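PDB 2HX0: putative DNA-binding protein from Salmonella choleraesuis, which probably binds DNA and holds a magnesium ion in a metal site. Local coordinates for residues 45-50 and 83-88; 17-22 and 122-127; 23-28 and 116-121; 57-62 and 110-115. The protein carries 2 engineered substitutions. All coordinates share one frame; numbering follows the deposited sequence.

Contact 1 of 4, residues 45-50 and 83-88. Engineered in segment 45-50: Arg45 (natural residue His).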
loop_
_atom_site.group_PDB
_atom_site.type_symbol
_atom_site.label_atom_id
_atom_site.label_comp_id
_atom_site.label_asym_id
_atom_site.label_seq_id
_atom_site.Cartn_x
_atom_site.Cartn_y
_atom_site.Cartn_z
ATOM N N ARG A 45 -19.833 -1.178 3.475
ATOM C CA ARG A 45 -20.006 -0.099 4.444
ATOM C C ARG A 45 -18.727 0.365 5.139
ATOM O O ARG A 45 -18.734 1.390 5.814
ATOM C CB ARG A 45 -21.015 -0.506 5.527
ATOM C CG ARG A 45 -22.385 -0.942 5.018
ATOM C CD ARG A 45 -23.067 0.142 4.206
ATOM N NE ARG A 45 -23.307 1.362 4.970
ATOM C CZ ARG A 45 -24.187 1.472 5.961
ATOM N NH1 ARG A 45 -24.325 2.632 6.594
ATOM N NH2 ARG A 45 -24.929 0.433 6.320
ATOM N N ALA A 46 -17.638 -0.378 4.986
ATOM C CA ALA A 46 -16.375 -0.005 5.626
ATOM C C ALA A 46 -15.232 -0.681 4.882
ATOM O O ALA A 46 -14.662 -1.662 5.355
ATOM C CB ALA A 46 -16.382 -0.442 7.079
ATOM N N ALA A 47 -14.884 -0.134 3.724
ATOM C CA ALA A 47 -13.853 -0.733 2.898
ATOM C C ALA A 47 -12.608 0.119 2.732
ATOM O O ALA A 47 -12.595 1.300 3.072
ATOM C CB ALA A 47 -14.445 -1.070 1.519
ATOM N N TRP A 48 -11.551 -0.502 2.221
ATOM C CA TRP A 48 -10.299 0.202 1.972
ATOM C C TRP A 48 -9.583 -0.523 0.844
ATOM O O TRP A 48 -9.869 -1.688 0.568
ATOM C CB TRP A 48 -9.439 0.242 3.253
ATOM C CG TRP A 48 -8.496 -0.920 3.480
ATOM C CD1 TRP A 48 -7.165 -0.970 3.175
ATOM C CD2 TRP A 48 -8.809 -2.168 4.108
ATOM N NE1 TRP A 48 -6.629 -2.169 3.578
ATOM C CE2 TRP A 48 -7.617 -2.925 4.154
ATOM C CE3 TRP A 48 -9.982 -2.721 4.638
ATOM C CZ2 TRP A 48 -7.563 -4.207 4.712
ATOM C CZ3 TRP A 48 -9.930 -3.997 5.191
ATOM C CH2 TRP A 48 -8.725 -4.726 5.224
ATOM N N ILE A 49 -8.680 0.174 0.166
ATOM C CA ILE A 49 -7.937 -0.448 -0.923
ATOM C C ILE A 49 -6.763 -1.194 -0.302
ATOM O O ILE A 49 -5.843 -0.578 0.237
ATOM C CB ILE A 49 -7.389 0.598 -1.907
ATOM C CG1 ILE A 49 -8.509 1.545 -2.346
ATOM C CG2 ILE A 49 -6.786 -0.114 -3.112
ATOM C CD1 ILE A 49 -9.733 0.924 -3.077
ATOM N N ALA A 50 -6.808 -2.522 -0.369
ATOM C CA ALA A 50 -5.755 -3.348 0.212
ATOM C C ALA A 50 -4.607 -3.618 -0.752
ATOM O O ALA A 50 -3.515 -3.991 -0.332
ATOM C CB ALA A 50 -6.344 -4.672 0.711
ATOM N N GLY A 83 -6.573 4.310 0.468
ATOM C CA GLY A 83 -7.688 5.026 1.034
ATOM C C GLY A 83 -8.860 4.154 1.398
ATOM O O GLY A 83 -8.858 2.939 1.189
ATOM N N THR A 84 -9.875 4.810 1.939
ATOM C CA THR A 84 -11.088 4.162 2.388
ATOM C C THR A 84 -12.244 4.504 1.470
ATOM O O THR A 84 -12.200 5.490 0.741
ATOM C CB THR A 84 -11.436 4.647 3.802
ATOM O OG1 THR A 84 -11.466 6.086 3.813
ATOM C CG2 THR A 84 -10.395 4.163 4.800
ATOM N N LEU A 85 -13.274 3.672 1.488
ATOM C CA LEU A 85 -14.447 3.943 0.682
ATOM C C LEU A 85 -15.625 3.189 1.262
ATOM O O LEU A 85 -15.459 2.159 1.917
ATOM C CB LEU A 85 -14.220 3.565 -0.791
ATOM C CG LEU A 85 -13.980 2.122 -1.230
ATOM C CD1 LEU A 85 -13.948 2.075 -2.748
ATOM C CD2 LEU A 85 -12.676 1.593 -0.654
ATOM N N GLU A 86 -16.815 3.733 1.048
ATOM C CA GLU A 86 -18.028 3.122 1.553
ATOM C C GLU A 86 -19.229 3.588 0.738
ATOM O O GLU A 86 -19.074 4.359 -0.205
ATOM C CB GLU A 86 -18.204 3.444 3.042
ATOM C CG GLU A 86 -18.434 4.913 3.393
ATOM C CD GLU A 86 -17.170 5.753 3.425
ATOM O OE1 GLU A 86 -16.053 5.193 3.507
ATOM O OE2 GLU A 86 -17.299 6.994 3.390
ATOM N N LEU A 87 -20.420 3.124 1.101
ATOM C CA LEU A 87 -21.632 3.472 0.362
ATOM C C LEU A 87 -21.783 4.904 -0.136
ATOM O O LEU A 87 -22.069 5.115 -1.314
ATOM C CB LEU A 87 -22.879 3.094 1.166
ATOM C CG LEU A 87 -23.329 1.629 1.102
ATOM C CD1 LEU A 87 -24.717 1.517 1.713
ATOM C CD2 LEU A 87 -23.363 1.144 -0.342
ATOM N N THR A 88 -21.600 5.891 0.737
ATOM C CA THR A 88 -21.762 7.278 0.305
ATOM C C THR A 88 -20.569 8.188 0.558
ATOM O O THR A 88 -20.737 9.383 0.797
ATOM C CB THR A 88 -23.000 7.924 0.960
ATOM O OG1 THR A 88 -22.790 8.045 2.372
ATOM C CG2 THR A 88 -24.237 7.077 0.706
HETATM O O HOH W 1 -5.341 1.793 1.337
#

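Contact 2 of 4, residues 17-22 and 122-127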
loop_
_atom_site.group_PDB
_atom_site.type_symbol
_atom_site.label_atom_id
_atom_site.label_comp_id
_atom_site.label_asym_id
_atom_site.label_seq_id
_atom_site.Cartn_x
_atom_site.Cartn_y
_atom_site.Cartn_z
ATOM N N THR A 17 -12.894 -8.414 11.416
ATOM C CA THR A 17 -12.276 -9.378 10.520
ATOM C C THR A 17 -12.487 -8.688 9.175
ATOM O O THR A 17 -13.188 -7.678 9.102
ATOM C CB THR A 17 -13.042 -10.710 10.506
ATOM O OG1 THR A 17 -14.401 -10.469 10.117
ATOM C CG2 THR A 17 -13.022 -11.349 11.885
ATOM N N ALA A 18 -11.884 -9.204 8.116
ATOM C CA ALA A 18 -12.076 -8.585 6.817
ATOM C C ALA A 18 -12.455 -9.605 5.766
ATOM O O ALA A 18 -12.062 -10.768 5.836
ATOM C CB ALA A 18 -10.806 -7.857 6.391
ATOM N N ARG A 19 -13.253 -9.153 4.804
ATOM C CA ARG A 19 -13.662 -9.967 3.673
ATOM C C ARG A 19 -13.003 -9.242 2.505
ATOM O O ARG A 19 -13.081 -8.020 2.422
ATOM C CB ARG A 19 -15.187 -9.952 3.526
ATOM C CG ARG A 19 -15.713 -10.904 2.462
ATOM C CD ARG A 19 -17.233 -11.006 2.502
ATOM N NE ARG A 19 -17.886 -9.748 2.157
ATOM C CZ ARG A 19 -18.606 -9.016 3.002
ATOM N NH1 ARG A 19 -18.772 -9.412 4.255
ATOM N NH2 ARG A 19 -19.171 -7.891 2.586
ATOM N N PHE A 20 -12.343 -9.978 1.616
ATOM C CA PHE A 20 -11.676 -9.339 0.487
ATOM C C PHE A 20 -12.313 -9.632 -0.852
ATOM O O PHE A 20 -12.904 -10.690 -1.066
ATOM C CB PHE A 20 -10.203 -9.738 0.441
ATOM C CG PHE A 20 -9.424 -9.253 1.622
ATOM C CD1 PHE A 20 -9.361 -10.007 2.792
ATOM C CD2 PHE A 20 -8.802 -8.011 1.588
ATOM C CE1 PHE A 20 -8.685 -9.524 3.919
ATOM C CE2 PHE A 20 -8.127 -7.519 2.707
ATOM C CZ PHE A 20 -8.070 -8.279 3.871
ATOM N N TYR A 21 -12.177 -8.670 -1.753
ATOM C CA TYR A 21 -12.718 -8.779 -3.097
ATOM C C TYR A 21 -11.613 -8.504 -4.098
ATOM O O TYR A 21 -10.833 -7.573 -3.928
ATOM C CB TYR A 21 -13.831 -7.758 -3.319
ATOM C CG TYR A 21 -15.051 -7.946 -2.452
ATOM C CD1 TYR A 21 -15.098 -7.435 -1.162
ATOM C CD2 TYR A 21 -16.167 -8.625 -2.933
ATOM C CE1 TYR A 21 -16.235 -7.590 -0.367
ATOM C CE2 TYR A 21 -17.307 -8.787 -2.149
ATOM C CZ TYR A 21 -17.334 -8.267 -0.870
ATOM O OH TYR A 21 -18.467 -8.422 -0.107
ATOM N N ALA A 22 -11.548 -9.314 -5.145
ATOM C CA ALA A 22 -10.541 -9.104 -6.171
ATOM C C ALA A 22 -11.255 -8.740 -7.461
ATOM O O ALA A 22 -12.236 -9.379 -7.834
ATOM C CB ALA A 22 -9.708 -10.374 -6.372
ATOM N N ILE A 122 -9.855 -5.280 -2.659
ATOM C CA ILE A 122 -10.553 -4.394 -1.742
ATOM C C ILE A 122 -10.971 -5.128 -0.478
ATOM O O ILE A 122 -11.548 -6.207 -0.544
ATOM C CB ILE A 122 -11.804 -3.799 -2.421
ATOM C CG1 ILE A 122 -11.375 -2.955 -3.630
ATOM C CG2 ILE A 122 -12.605 -2.972 -1.418
ATOM C CD1 ILE A 122 -10.789 -3.695 -4.785
ATOM N N GLY A 123 -10.660 -4.541 0.673
ATOM C CA GLY A 123 -11.042 -5.151 1.932
ATOM C C GLY A 123 -12.295 -4.492 2.478
ATOM O O GLY A 123 -12.496 -3.294 2.293
ATOM N N GLU A 124 -13.148 -5.284 3.120
ATOM C CA GLU A 124 -14.383 -4.794 3.736
ATOM C C GLU A 124 -14.351 -5.277 5.185
ATOM O O GLU A 124 -13.993 -6.424 5.453
ATOM C CB GLU A 124 -15.615 -5.367 3.020
ATOM C CG GLU A 124 -16.924 -5.290 3.827
ATOM C CD GLU A 124 -17.545 -3.897 3.881
ATOM O OE1 GLU A 124 -16.842 -2.903 3.613
ATOM O OE2 GLU A 124 -18.747 -3.796 4.207
ATOM N N LEU A 125 -14.714 -4.398 6.114
ATOM C CA LEU A 125 -14.715 -4.737 7.540
ATOM C C LEU A 125 -16.170 -4.902 7.982
ATOM O O LEU A 125 -16.822 -3.935 8.372
ATOM C CB LEU A 125 -14.030 -3.612 8.321
ATOM C CG LEU A 125 -12.609 -3.318 7.825
ATOM C CD1 LEU A 125 -12.143 -1.956 8.323
ATOM C CD2 LEU A 125 -11.677 -4.426 8.284
ATOM N N PRO A 126 -16.688 -6.145 7.950
ATOM C CA PRO A 126 -18.073 -6.443 8.325
ATOM C C PRO A 126 -18.573 -6.006 9.698
ATOM O O PRO A 126 -19.776 -5.830 9.879
ATOM C CB PRO A 126 -18.167 -7.961 8.138
ATOM C CG PRO A 126 -17.110 -8.256 7.105
ATOM C CD PRO A 126 -15.977 -7.384 7.589
ATOM N N ALA A 127 -17.676 -5.826 10.662
ATOM C CA ALA A 127 -18.105 -5.423 11.998
ATOM C C ALA A 127 -18.164 -3.911 12.183
ATOM O O ALA A 127 -18.584 -3.423 13.238
ATOM C CB ALA A 127 -17.181 -6.041 13.051
HETATM O O HOH W 2 -20.410 -5.826 4.342
#

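Contact 3 of 4, residues 23-28 and 116-121. Unlike the reference sequence in segment 23-28: Leu23 (reference Phe).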
loop_
_atom_site.group_PDB
_atom_site.type_symbol
_atom_site.label_atom_id
_atom_site.label_comp_id
_atom_site.label_asym_id
_atom_site.label_seq_id
_atom_site.Cartn_x
_atom_site.Cartn_y
_atom_site.Cartn_z
ATOM N N LEU A 23 -10.788 -7.702 -8.136
ATOM C CA LEU A 23 -11.423 -7.325 -9.388
ATOM C C LEU A 23 -10.450 -6.676 -10.343
ATOM O O LEU A 23 -9.391 -6.200 -9.945
ATOM C CB LEU A 23 -12.603 -6.386 -9.139
ATOM C CG LEU A 23 -12.337 -5.062 -8.423
ATOM C CD1 LEU A 23 -13.375 -4.029 -8.854
ATOM C CD2 LEU A 23 -12.375 -5.275 -6.915
ATOM N N ARG A 24 -10.815 -6.679 -11.618
ATOM C CA ARG A 24 -9.977 -6.081 -12.637
ATOM C C ARG A 24 -10.818 -5.143 -13.481
ATOM O O ARG A 24 -11.856 -5.546 -14.007
ATOM C CB ARG A 24 -9.384 -7.159 -13.538
ATOM C CG ARG A 24 -8.484 -6.586 -14.612
ATOM C CD ARG A 24 -8.828 -7.126 -15.981
ATOM N NE ARG A 24 -8.219 -6.308 -17.026
ATOM C CZ ARG A 24 -8.409 -6.490 -18.327
ATOM N NH1 ARG A 24 -9.195 -7.470 -18.756
ATOM N NH2 ARG A 24 -7.817 -5.688 -19.201
ATOM N N LEU A 25 -10.375 -3.896 -13.609
ATOM C CA LEU A 25 -11.101 -2.925 -14.419
ATOM C C LEU A 25 -10.573 -2.981 -15.846
ATOM O O LEU A 25 -9.417 -3.346 -16.080
ATOM C CB LEU A 25 -10.947 -1.521 -13.842
ATOM C CG LEU A 25 -11.422 -1.357 -12.389
ATOM C CD1 LEU A 25 -11.402 0.120 -12.033
ATOM C CD2 LEU A 25 -12.833 -1.923 -12.210
ATOM N N LEU A 26 -11.428 -2.608 -16.791
ATOM C CA LEU A 26 -11.097 -2.660 -18.211
ATOM C C LEU A 26 -10.650 -1.344 -18.840
ATOM O O LEU A 26 -10.919 -0.266 -18.317
ATOM C CB LEU A 26 -12.308 -3.180 -18.991
ATOM C CG LEU A 26 -12.938 -4.494 -18.523
ATOM C CD1 LEU A 26 -14.117 -4.834 -19.427
ATOM C CD2 LEU A 26 -11.906 -5.602 -18.551
ATOM N N PRO A 27 -9.961 -1.426 -19.989
ATOM C CA PRO A 27 -9.488 -0.230 -20.688
ATOM C C PRO A 27 -10.631 0.753 -20.941
ATOM O O PRO A 27 -11.738 0.351 -21.313
ATOM C CB PRO A 27 -8.922 -0.797 -21.984
ATOM C CG PRO A 27 -8.368 -2.122 -21.543
ATOM C CD PRO A 27 -9.479 -2.650 -20.659
ATOM N N GLY A 28 -10.362 2.035 -20.715
ATOM C CA GLY A 28 -11.364 3.058 -20.949
ATOM C C GLY A 28 -12.298 3.373 -19.801
ATOM O O GLY A 28 -12.953 4.415 -19.805
ATOM N N THR A 116 -4.652 -0.058 -19.719
ATOM C CA THR A 116 -4.705 -1.466 -20.093
ATOM C C THR A 116 -5.415 -2.291 -19.026
ATOM O O THR A 116 -6.086 -3.272 -19.344
ATOM C CB THR A 116 -3.295 -2.069 -20.315
ATOM O OG1 THR A 116 -2.550 -2.027 -19.093
ATOM C CG2 THR A 116 -2.552 -1.299 -21.395
ATOM N N THR A 117 -5.288 -1.890 -17.765
ATOM C CA THR A 117 -5.916 -2.646 -16.688
ATOM C C THR A 117 -5.750 -1.958 -15.337
ATOM O O THR A 117 -4.912 -1.077 -15.170
ATOM C CB THR A 117 -5.266 -4.057 -16.566
ATOM O OG1 THR A 117 -6.061 -4.893 -15.717
ATOM C CG2 THR A 117 -3.875 -3.945 -15.943
ATOM N N LEU A 118 -6.576 -2.355 -14.378
ATOM C CA LEU A 118 -6.445 -1.867 -13.011
ATOM C C LEU A 118 -6.858 -3.054 -12.157
ATOM O O LEU A 118 -8.018 -3.459 -12.160
ATOM C CB LEU A 118 -7.333 -0.658 -12.710
ATOM C CG LEU A 118 -6.879 -0.039 -11.377
ATOM C CD1 LEU A 118 -5.514 0.623 -11.571
ATOM C CD2 LEU A 118 -7.891 0.978 -10.880
ATOM N N GLU A 119 -5.890 -3.635 -11.454
ATOM C CA GLU A 119 -6.133 -4.793 -10.602
ATOM C C GLU A 119 -6.280 -4.302 -9.178
ATOM O O GLU A 119 -5.433 -3.567 -8.685
ATOM C CB GLU A 119 -4.963 -5.765 -10.712
ATOM C CG GLU A 119 -4.846 -6.411 -12.090
ATOM C CD GLU A 119 -3.557 -7.191 -12.273
ATOM O OE1 GLU A 119 -3.080 -7.803 -11.293
ATOM O OE2 GLU A 119 -3.027 -7.209 -13.406
ATOM N N LEU A 120 -7.354 -4.721 -8.520
ATOM C CA LEU A 120 -7.621 -4.272 -7.166
ATOM C C LEU A 120 -8.007 -5.368 -6.195
ATOM O O LEU A 120 -8.691 -6.320 -6.555
ATOM C CB LEU A 120 -8.777 -3.267 -7.175
ATOM C CG LEU A 120 -8.651 -1.914 -7.866
ATOM C CD1 LEU A 120 -9.985 -1.536 -8.487
ATOM C CD2 LEU A 120 -8.211 -0.870 -6.851
ATOM N N VAL A 121 -7.547 -5.225 -4.957
ATOM C CA VAL A 121 -7.951 -6.127 -3.891
ATOM C C VAL A 121 -8.555 -5.153 -2.886
ATOM O O VAL A 121 -7.862 -4.276 -2.363
ATOM C CB VAL A 121 -6.784 -6.878 -3.244
ATOM C CG1 VAL A 121 -7.304 -7.681 -2.048
ATOM C CG2 VAL A 121 -6.164 -7.818 -4.247
#

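Contact 4 of 4, residues 57-62 and 110-115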
loop_
_atom_site.group_PDB
_atom_site.type_symbol
_atom_site.label_atom_id
_atom_site.label_comp_id
_atom_site.label_asym_id
_atom_site.label_seq_id
_atom_site.Cartn_x
_atom_site.Cartn_y
_atom_site.Cartn_z
ATOM N N THR A 57 -4.531 6.363 -18.481
ATOM C CA THR A 57 -4.332 7.232 -19.631
ATOM C C THR A 57 -4.633 8.646 -19.143
ATOM O O THR A 57 -3.792 9.541 -19.236
ATOM C CB THR A 57 -5.282 6.857 -20.777
ATOM O OG1 THR A 57 -4.938 5.556 -21.268
ATOM C CG2 THR A 57 -5.181 7.867 -21.912
ATOM N N ASP A 58 -5.835 8.844 -18.614
ATOM C CA ASP A 58 -6.214 10.140 -18.073
ATOM C C ASP A 58 -6.042 10.068 -16.563
ATOM O O ASP A 58 -6.360 9.054 -15.944
ATOM C CB ASP A 58 -7.672 10.472 -18.401
ATOM C CG ASP A 58 -7.936 10.526 -19.890
ATOM O OD1 ASP A 58 -7.154 11.185 -20.607
ATOM O OD2 ASP A 58 -8.924 9.912 -20.345
ATOM N N VAL A 59 -5.535 11.142 -15.975
ATOM C CA VAL A 59 -5.332 11.188 -14.535
ATOM C C VAL A 59 -5.891 12.488 -13.974
ATOM O O VAL A 59 -5.645 13.565 -14.520
ATOM C CB VAL A 59 -3.833 11.089 -14.180
ATOM C CG1 VAL A 59 -3.656 11.113 -12.671
ATOM C CG2 VAL A 59 -3.242 9.817 -14.766
ATOM N N ALA A 60 -6.649 12.377 -12.890
ATOM C CA ALA A 60 -7.252 13.530 -12.238
ATOM C C ALA A 60 -6.791 13.544 -10.787
ATOM O O ALA A 60 -7.125 12.647 -10.012
ATOM C CB ALA A 60 -8.775 13.433 -12.311
ATOM N N LEU A 61 -6.016 14.563 -10.429
ATOM C CA LEU A 61 -5.494 14.683 -9.076
ATOM C C LEU A 61 -5.672 16.078 -8.507
ATOM O O LEU A 61 -5.589 17.069 -9.228
ATOM C CB LEU A 61 -4.000 14.353 -9.056
ATOM C CG LEU A 61 -3.571 12.922 -9.365
ATOM C CD1 LEU A 61 -2.055 12.858 -9.483
ATOM C CD2 LEU A 61 -4.067 11.999 -8.261
ATOM N N ARG A 62 -5.918 16.149 -7.205
ATOM C CA ARG A 62 -6.036 17.428 -6.526
ATOM C C ARG A 62 -4.802 17.454 -5.631
ATOM O O ARG A 62 -4.701 16.675 -4.683
ATOM C CB ARG A 62 -7.309 17.488 -5.679
ATOM C CG ARG A 62 -7.590 18.864 -5.098
ATOM C CD ARG A 62 -8.865 18.861 -4.266
ATOM N NE ARG A 62 -8.714 18.059 -3.057
ATOM C CZ ARG A 62 -9.686 17.831 -2.179
ATOM N NH1 ARG A 62 -10.895 18.343 -2.372
ATOM N NH2 ARG A 62 -9.449 17.091 -1.104
ATOM N N PRO A 110 -12.465 12.334 -9.681
ATOM C CA PRO A 110 -13.090 11.616 -10.794
ATOM C C PRO A 110 -12.406 12.039 -12.096
ATOM O O PRO A 110 -12.070 13.210 -12.274
ATOM C CB PRO A 110 -14.542 12.079 -10.729
ATOM C CG PRO A 110 -14.749 12.327 -9.272
ATOM C CD PRO A 110 -13.478 13.047 -8.883
ATOM N N GLY A 111 -12.188 11.089 -12.998
ATOM C CA GLY A 111 -11.543 11.414 -14.254
ATOM C C GLY A 111 -10.341 10.556 -14.605
ATOM O O GLY A 111 -9.748 10.727 -15.671
ATOM N N CYS A 112 -9.959 9.645 -13.716
ATOM C CA CYS A 112 -8.828 8.760 -13.989
ATOM C C CYS A 112 -9.359 7.614 -14.840
ATOM O O CYS A 112 -10.292 6.922 -14.436
ATOM C CB CYS A 112 -8.256 8.211 -12.683
ATOM S SG CYS A 112 -7.544 9.473 -11.625
ATOM N N THR A 113 -8.775 7.412 -16.015
ATOM C CA THR A 113 -9.240 6.344 -16.895
ATOM C C THR A 113 -8.200 5.246 -17.087
ATOM O O THR A 113 -7.014 5.518 -17.262
ATOM C CB THR A 113 -9.655 6.894 -18.276
ATOM O OG1 THR A 113 -8.531 7.511 -18.912
ATOM C CG2 THR A 113 -10.766 7.923 -18.118
ATOM N N VAL A 114 -8.662 4.000 -17.045
ATOM C CA VAL A 114 -7.797 2.835 -17.202
ATOM C C VAL A 114 -7.186 2.750 -18.598
ATOM O O VAL A 114 -7.866 2.965 -19.605
ATOM C CB VAL A 114 -8.592 1.540 -16.916
ATOM C CG1 VAL A 114 -7.707 0.314 -17.098
ATOM C CG2 VAL A 114 -9.142 1.584 -15.503
ATOM N N ARG A 115 -5.897 2.426 -18.658
ATOM C CA ARG A 115 -5.215 2.301 -19.938
ATOM C C ARG A 115 -5.315 0.857 -20.421
ATOM O O ARG A 115 -5.994 0.576 -21.407
ATOM C CB ARG A 115 -3.749 2.731 -19.803
ATOM C CG ARG A 115 -2.993 2.799 -21.125
ATOM C CD ARG A 115 -1.889 3.845 -21.062
ATOM N NE ARG A 115 -0.916 3.580 -20.004
ATOM C CZ ARG A 115 0.014 2.633 -20.062
ATOM N NH1 ARG A 115 0.107 1.853 -21.132
ATOM N NH2 ARG A 115 0.856 2.463 -19.048
#

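Contact 1 of 4, residues 45-50 and 83-88
Ala47 and Leu85 form an antiparallel hydrogen-bonded pair, Trp48 and Thr84 the non-hydrogen-bonded pair beside it, and the two short strands approach to 4.5 Å between axes at 139°. Ala47 N donates to Leu85 O at 3.0 Å and Leu85 N to Ala47 O at 2.9 Å. The first bond comes in nearly along the C=O axis. In the second the donor sits above the carbonyl plane of Ala47, 51° out of it. Ile49 N continues the pairing to Gly83 O at 3.0 Å. One water then bridges Ile49 O and Gly83 N.

On the face of Ala47 and Leu85, Leu85 CD2 lies 3.9 Å from Ala47 CB. Leu85 CG sits between its backbone N and carbonyl carbon (chi1 65°), and the CD2 branch on it turns back over Ala47. Leu85 CD2 is also 3.9 Å from Ile49 CD1, where the Leu85 and Ile49 side chains cross at about a right angle.

At the loop end, the bent chain of engineered Arg45 brings CD to 3.3 Å from Leu87 CD1, the side chains meeting at a slant. Trp48 and Thr84 share the other face. There Trp48 NE1 bonds to Ala50 O of the second subunit, and Thr84 OG1 to Glu119 of that subunit and to Arg132 of its own chain. Glu86 OE2 forms a salt bridge with Arg132. The contact thus joins strands 47-56 and 75-86, neighbours in the antiparallel sheet of this PCC domain, and one face of the pair meets the next subunit of the trimer.

Contact 2 of 4, residues 17-22 and 122-127
Arg19 and Glu124 both hold CG anti to the backbone N (chi1 -173° and 162°), and their side chains run side by side, pointing the same way. The Arg19 guanidinium has the Glu124 CG over one face, 3.7 Å from NH2. The two flat ends are turned 59° apart. Arg19 NH2 and Glu124 OE2 are 4.4 Å apart, with the oxygen well out of the guanidinium plane, so the charges are near but form no salt bridge. A water links them instead, accepting from Arg19 NH2 and donating to Glu124 OE2 at 2.6 Å.

Within its own strand, Arg19 turns NE and NH2 on the Tyr21 hydroxyl, at 2.7 Å from NE to OH. Both bonds lie close to the guanidinium plane, so the two N-H groups fix its rotation. Pro126 CG adds a contact at 3.5 Å from Arg19 NH1. Glu124 OE2 has further partners in Arg45 N and the salt-bridged Arg148, while OE1 takes Ala46 N.

On the other face Phe20 CD2 comes within 3.6 Å of Gly123 CA. The ring also meets Trp48 of the third subunit.

Four backbone bonds join the strands, two between Arg19 and Glu124 and two between Tyr21 and Ile122. Together they make a regular antiparallel pairing of strands 15-25 and 113-124. Phe20 and Tyr21 also pair with a strand of the third subunit, so the sheet runs on across the trimer interface.

Contact 3 of 4, residues 23-28 and 116-121
Leu25 and Leu118 lie side by side, pointing the same way, with Leu25 CD1 3.8 Å from Leu118 CD2. Leu120 crosses Leu25 obliquely on the same face, its CD1 4.2 Å from Leu25 CG. Leu23, which differs from the reference sequence, adds CD2 at 4.1 Å from Leu120 CB. Helix 31-42 packs on this leucine face through Val31, Gln34, Leu35 and Phe38.

The backbones between these side chains are antiparallel. Leu23 and Leu120 bond to each other both ways. Leu25 N donates to Leu118 O at 2.8 Å, but the return bond from Leu118 N to Leu25 O is weak. The pairing continues that of strands 15-25 and 113-124 in the antiparallel sheet, where 15-25 is the outermost strand on this side within the chain.

The opposite face is polar. Arg24 CG is anti to the backbone N (chi1 -179°), and its chain bends at chi2 to cross Thr117 at about a right angle. Arg24 NE donates to Thr117 OG1 at 2.9 Å, the oxygen tilted 16° from the guanidinium plane. Arg24 NH2 reaches Thr116 O at 3.0 Å, nearly in that plane. These two bonds help to hold the flat group, and Leu26 CD2 rests 3.3 Å above one face, offset toward the rim. Farther out Pro27 CG meets Thr116 O at 3.4 Å. Glu119 faces the third subunit, where OE2 forms a salt bridge with Arg132 and a bond to His91, and OE1 bonds Thr84.

Contact 4 of 4, residues 57-62 and 110-115
This contact joins two corners of the PCC-domain fold, where the chain changes sheet or face: one leads into strand 59-62, the other follows the first residues of strand 113-124. Its centre is Asp58 with Thr113. The Thr113 hydroxyl, set between the backbone N and the carbonyl carbon (chi1 61°), donates from OG1 to Asp58 OD2 at 2.8 Å. It meets that oxygen from above the carboxylate plane, 45° out of it. The same OG1 accepts from Asp58 N at 3.0 Å. Thr113 N in turn donates to Asp58 O, and Thr57 N to Thr113 O, at 2.9 Å each. Beyond them Ala60 N points almost straight at Cys112 SG, 3.3 Å away with an N-H...S angle of 171°. Ala60 CB also rests on Pro110 O at 3.3 Å. At the other end Thr57 OG1 packs against Arg115 CG at 3.4 Å, the side chains crossing at about a right angle. Arg115 NH2 forms a salt bridge with Glu77, which binds magnesium in this protein, though not in this chain. Asp58 OD1 bonds to Thr73. With one hydroxyl both giving and taking a bond, Thr113 is gripped by the main chain and the carboxylate of Asp58 alike, which should fix its rotation.

How the contacts relate
From the N terminus, strand 15-25 supplies first 17-22 and then 23-28. Each waits for strand 113-124 much later in the chain, so contact 2 closes the widest loop and contact 3 is nested inside it. Contacts 1 and 4 both lie inside the loops closed by contacts 2 and 3, and they cross each other: 45-50, 57-62, 83-88 and 110-115 alternate. Contact 1 joins strands 47-56 and 75-86, while contact 4 ties 59-62 to the start of 113-124. Contact 1 touches contact 2 through Ala46 and Leu125, and contact 3 through Ala50 and Val121. Contact 3 meets contact 4 at Gly28 and Val114. Contacts 2 and 4 do not touch.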